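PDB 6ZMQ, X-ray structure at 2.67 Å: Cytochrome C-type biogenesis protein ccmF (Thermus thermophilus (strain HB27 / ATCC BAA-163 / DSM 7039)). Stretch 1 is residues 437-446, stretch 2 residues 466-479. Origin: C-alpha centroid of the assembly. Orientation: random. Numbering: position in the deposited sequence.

Stretch 1, residues 437-446: RNLLVLLLAL
Stretch 2, residues 466-479: LGLFLYNAAAIYLL

How do the two backbones run? Residues 466-479 are helical throughout, with phi near -65° and psi near -40°, as part of a longer helix. In the other stretch Arg437 (-78/81) and Asn438 (-81/-4) precede a helix that runs on past Leu446, with an i to i+3 bond, Val441 N to Asn438 O at 3.1 Å, at the entry to it. Regular i to i+4 bonds follow, such as Leu446 N to Leu442 O at 2.8 Å; the second stretch has them throughout, as in Tyr471 N to Gly467 O at 2.9 Å. The N-to-C directions differ by 144°, so the helices are roughly antiparallel but splayed, and their axes approach to 7.6 Å. Leu446 lies beside Gly467 and Asn438 near Leu478.

What lets the backbones come so close? Gly467 has no side chain, and its CA lies 4.4 Å from the CA of Leu446. An ideal CB here would sit 2.8 Å from Leu446 O, a clash. The bare backbone permits a CA-H...O contact, with Leu446 CA 3.5 Å from Gly467 O and an angle of 173° at the hydrogen. Ala445 and Ala474 both point toward the opposing helix, and their small methyls meet CB to CB at 3.8 Å. Ala445 CB also lies 3.9 Å from Leu470 O, resting on the backbone of the other helix.

Which side chain fills the middle? Leu442, buried in rotamer mt (-75°, 171°), is a knob in the hole formed by Tyr471, Ala474, Ala475 and Leu478. Its CA-to-CB bond points sideways, but the end of the side chain comes nearer: Leu442 CD2 lies 3.8 Å from both Ala474 CB and Ala475 CB, and 3.4 Å from Tyr471 O. The two alanines leave room for this branched end. Leu442 CB meets the edge of the Tyr471 ring at CD1, 3.6 Å away. Tyr471 is t (chi1 153°, chi2 76°); its OH is hydrogen-bonded elsewhere in the structure, so the buried phenol is satisfied.

What closes the two ends? Leu446 (chi1 -145°, between wells; chi2 178°, t) packs its CG 3.9 Å from Tyr471 CB, and its CD2 reaches Leu468 CD2 at 4.3 Å. At the other end Leu478 is mt (-74°, -173°) and points toward the first stretch; its CD1 lies 3.8 Å from Val441 CG1, 4.1 Å from Leu442 CG and 3.5 Å from Asn438 ND2. Val441 is p (57°); Asn438 is t (-157°, chi2 12°). No hydrogen bond crosses the interface, which buries 503 Å² over both sides and relies on apolar packing.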

# COMPACT_ATOMS: atom_id res chain seq x y z
N ARG A 437 -33.21 -17.45 7.10
CA ARG A 437 -32.92 -16.25 7.87
C ARG A 437 -32.19 -16.62 9.16
O ARG A 437 -32.80 -16.71 10.23
CB ARG A 437 -34.20 -15.46 8.17
CG ARG A 437 -34.70 -14.63 6.98
CD ARG A 437 -35.65 -13.48 7.39
NE ARG A 437 -36.83 -13.80 8.21
CZ ARG A 437 -37.84 -14.62 7.89
NH1 ARG A 437 -37.93 -15.20 6.70
NH2 ARG A 437 -38.81 -14.80 8.77
N ASN A 438 -30.87 -16.84 9.07
CA ASN A 438 -30.00 -17.06 10.22
C ASN A 438 -29.60 -15.74 10.89
O ASN A 438 -29.03 -15.74 12.00
CB ASN A 438 -28.75 -17.83 9.76
CG ASN A 438 -28.07 -18.60 10.89
OD1 ASN A 438 -28.62 -18.75 11.98
ND2 ASN A 438 -26.87 -19.11 10.61
N LEU A 439 -30.03 -14.62 10.29
CA LEU A 439 -29.57 -13.27 10.61
C LEU A 439 -29.94 -12.81 12.02
O LEU A 439 -29.43 -11.78 12.46
CB LEU A 439 -30.14 -12.26 9.59
CG LEU A 439 -29.74 -12.17 8.10
CD1 LEU A 439 -30.24 -13.32 7.21
CD2 LEU A 439 -30.21 -10.84 7.55
N LEU A 440 -30.83 -13.54 12.70
CA LEU A 440 -31.11 -13.31 14.11
C LEU A 440 -29.87 -13.45 14.99
O LEU A 440 -29.57 -12.54 15.77
CB LEU A 440 -32.21 -14.24 14.61
CG LEU A 440 -33.63 -13.80 14.28
CD1 LEU A 440 -34.51 -15.00 14.01
CD2 LEU A 440 -34.18 -12.94 15.42
N VAL A 441 -29.16 -14.60 14.89
CA VAL A 441 -28.11 -14.89 15.88
C VAL A 441 -26.94 -13.93 15.73
O VAL A 441 -26.40 -13.41 16.72
CB VAL A 441 -27.69 -16.38 15.84
CG1 VAL A 441 -27.20 -16.84 14.48
CG2 VAL A 441 -26.65 -16.70 16.92
N LEU A 442 -26.66 -13.55 14.47
CA LEU A 442 -25.72 -12.48 14.16
C LEU A 442 -26.17 -11.16 14.77
O LEU A 442 -25.40 -10.53 15.51
CB LEU A 442 -25.62 -12.33 12.64
CG LEU A 442 -24.81 -13.42 11.96
CD1 LEU A 442 -24.92 -13.33 10.45
CD2 LEU A 442 -23.39 -13.28 12.44
N LEU A 443 -27.46 -10.81 14.57
CA LEU A 443 -28.03 -9.61 15.16
C LEU A 443 -28.00 -9.71 16.68
O LEU A 443 -27.69 -8.73 17.35
CB LEU A 443 -29.46 -9.39 14.66
CG LEU A 443 -30.11 -8.01 14.45
CD1 LEU A 443 -31.40 -8.17 13.65
CD2 LEU A 443 -30.39 -7.27 15.77
N LEU A 444 -28.22 -10.94 17.19
CA LEU A 444 -28.16 -11.21 18.63
C LEU A 444 -26.78 -10.89 19.17
O LEU A 444 -26.66 -10.11 20.13
CB LEU A 444 -28.53 -12.66 18.92
CG LEU A 444 -28.43 -13.08 20.39
CD1 LEU A 444 -29.75 -13.64 20.88
CD2 LEU A 444 -27.32 -14.12 20.59
N ALA A 445 -25.74 -11.37 18.47
CA ALA A 445 -24.36 -11.06 18.82
C ALA A 445 -24.11 -9.57 18.72
O ALA A 445 -23.58 -8.96 19.66
CB ALA A 445 -23.40 -11.83 17.93
N LEU A 446 -24.65 -8.96 17.64
CA LEU A 446 -24.57 -7.53 17.40
C LEU A 446 -25.22 -6.78 18.55
O LEU A 446 -24.55 -5.98 19.22
CB LEU A 446 -25.27 -7.19 16.07
CG LEU A 446 -24.81 -6.08 15.10
CD1 LEU A 446 -25.72 -6.05 13.85
CD2 LEU A 446 -24.71 -4.70 15.72
N LEU A 466 -17.91 -2.48 19.17
CA LEU A 466 -17.82 -3.75 19.88
C LEU A 466 -18.90 -4.72 19.40
O LEU A 466 -18.62 -5.92 19.21
CB LEU A 466 -17.96 -3.53 21.39
CG LEU A 466 -17.89 -4.76 22.31
CD1 LEU A 466 -16.65 -5.62 22.05
CD2 LEU A 466 -17.98 -4.35 23.77
N GLY A 467 -20.11 -4.21 19.19
CA GLY A 467 -21.19 -5.02 18.63
C GLY A 467 -20.89 -5.52 17.23
O GLY A 467 -21.18 -6.68 16.90
N LEU A 468 -20.25 -4.68 16.42
CA LEU A 468 -19.88 -5.05 15.05
C LEU A 468 -18.81 -6.13 15.03
O LEU A 468 -18.89 -7.07 14.23
CB LEU A 468 -19.39 -3.83 14.28
CG LEU A 468 -20.44 -2.86 13.75
CD1 LEU A 468 -19.76 -1.85 12.85
CD2 LEU A 468 -21.54 -3.61 13.03
N PHE A 469 -17.81 -6.02 15.91
CA PHE A 469 -16.77 -7.04 16.00
C PHE A 469 -17.32 -8.36 16.53
O PHE A 469 -16.89 -9.44 16.09
CB PHE A 469 -15.63 -6.56 16.88
CG PHE A 469 -14.60 -7.62 17.18
CD1 PHE A 469 -13.71 -8.02 16.18
CD2 PHE A 469 -14.51 -8.20 18.45
CE1 PHE A 469 -12.76 -8.99 16.42
CE2 PHE A 469 -13.57 -9.18 18.72
CZ PHE A 469 -12.68 -9.59 17.70
N LEU A 470 -18.23 -8.31 17.51
CA LEU A 470 -18.82 -9.54 18.05
C LEU A 470 -19.72 -10.22 17.03
O LEU A 470 -19.68 -11.45 16.88
CB LEU A 470 -19.59 -9.23 19.34
CG LEU A 470 -18.72 -9.35 20.59
CD1 LEU A 470 -19.22 -8.47 21.72
CD2 LEU A 470 -18.66 -10.81 21.04
N TYR A 471 -20.49 -9.42 16.28
CA TYR A 471 -21.24 -9.89 15.13
C TYR A 471 -20.33 -10.51 14.07
O TYR A 471 -20.67 -11.53 13.45
CB TYR A 471 -22.02 -8.70 14.56
CG TYR A 471 -22.32 -8.77 13.08
CD1 TYR A 471 -23.34 -9.59 12.62
CD2 TYR A 471 -21.59 -8.03 12.15
CE1 TYR A 471 -23.62 -9.68 11.28
CE2 TYR A 471 -21.86 -8.13 10.81
CZ TYR A 471 -22.88 -8.95 10.38
OH TYR A 471 -23.17 -9.03 9.04
N ASN A 472 -19.15 -9.91 13.86
CA ASN A 472 -18.23 -10.39 12.83
C ASN A 472 -17.58 -11.72 13.22
O ASN A 472 -17.47 -12.62 12.39
CB ASN A 472 -17.15 -9.34 12.56
CG ASN A 472 -17.49 -8.43 11.38
OD1 ASN A 472 -18.03 -8.89 10.38
ND2 ASN A 472 -17.15 -7.15 11.50
N ALA A 473 -17.15 -11.84 14.48
CA ALA A 473 -16.61 -13.11 14.97
C ALA A 473 -17.68 -14.20 14.99
O ALA A 473 -17.37 -15.39 14.75
CB ALA A 473 -16.00 -12.94 16.36
N ALA A 474 -18.93 -13.81 15.25
CA ALA A 474 -20.06 -14.73 15.12
C ALA A 474 -20.22 -15.23 13.69
O ALA A 474 -20.47 -16.42 13.47
CB ALA A 474 -21.34 -14.04 15.59
N ALA A 475 -20.07 -14.34 12.70
CA ALA A 475 -20.17 -14.74 11.30
C ALA A 475 -19.01 -15.63 10.86
O ALA A 475 -19.21 -16.53 10.03
CB ALA A 475 -20.25 -13.52 10.40
N ILE A 476 -17.81 -15.37 11.38
CA ILE A 476 -16.66 -16.23 11.10
C ILE A 476 -16.90 -17.64 11.64
O ILE A 476 -16.66 -18.64 10.94
CB ILE A 476 -15.36 -15.61 11.66
CG1 ILE A 476 -15.07 -14.27 10.99
CG2 ILE A 476 -14.18 -16.58 11.57
CD1 ILE A 476 -14.50 -14.37 9.63
N TYR A 477 -17.44 -17.73 12.87
CA TYR A 477 -17.79 -19.03 13.43
C TYR A 477 -18.92 -19.72 12.66
O TYR A 477 -18.87 -20.94 12.47
CB TYR A 477 -18.17 -18.93 14.91
CG TYR A 477 -18.59 -20.29 15.45
CD1 TYR A 477 -17.71 -21.38 15.43
CD2 TYR A 477 -19.90 -20.52 15.88
CE1 TYR A 477 -18.11 -22.63 15.87
CE2 TYR A 477 -20.31 -21.77 16.33
CZ TYR A 477 -19.40 -22.82 16.32
OH TYR A 477 -19.80 -24.06 16.76
N LEU A 478 -19.94 -18.98 12.22
CA LEU A 478 -21.05 -19.60 11.50
C LEU A 478 -20.61 -20.13 10.14
O LEU A 478 -21.04 -21.21 9.72
CB LEU A 478 -22.21 -18.61 11.33
CG LEU A 478 -23.03 -18.30 12.58
CD1 LEU A 478 -24.24 -17.44 12.23
CD2 LEU A 478 -23.44 -19.57 13.30
N LEU A 479 -19.71 -19.40 9.49
CA LEU A 479 -19.11 -19.84 8.23
C LEU A 479 -18.26 -21.09 8.44
O LEU A 479 -18.38 -22.05 7.66
CB LEU A 479 -18.28 -18.70 7.66
CG LEU A 479 -19.10 -17.77 6.78
CD1 LEU A 479 -18.34 -16.50 6.58
CD2 LEU A 479 -19.40 -18.43 5.44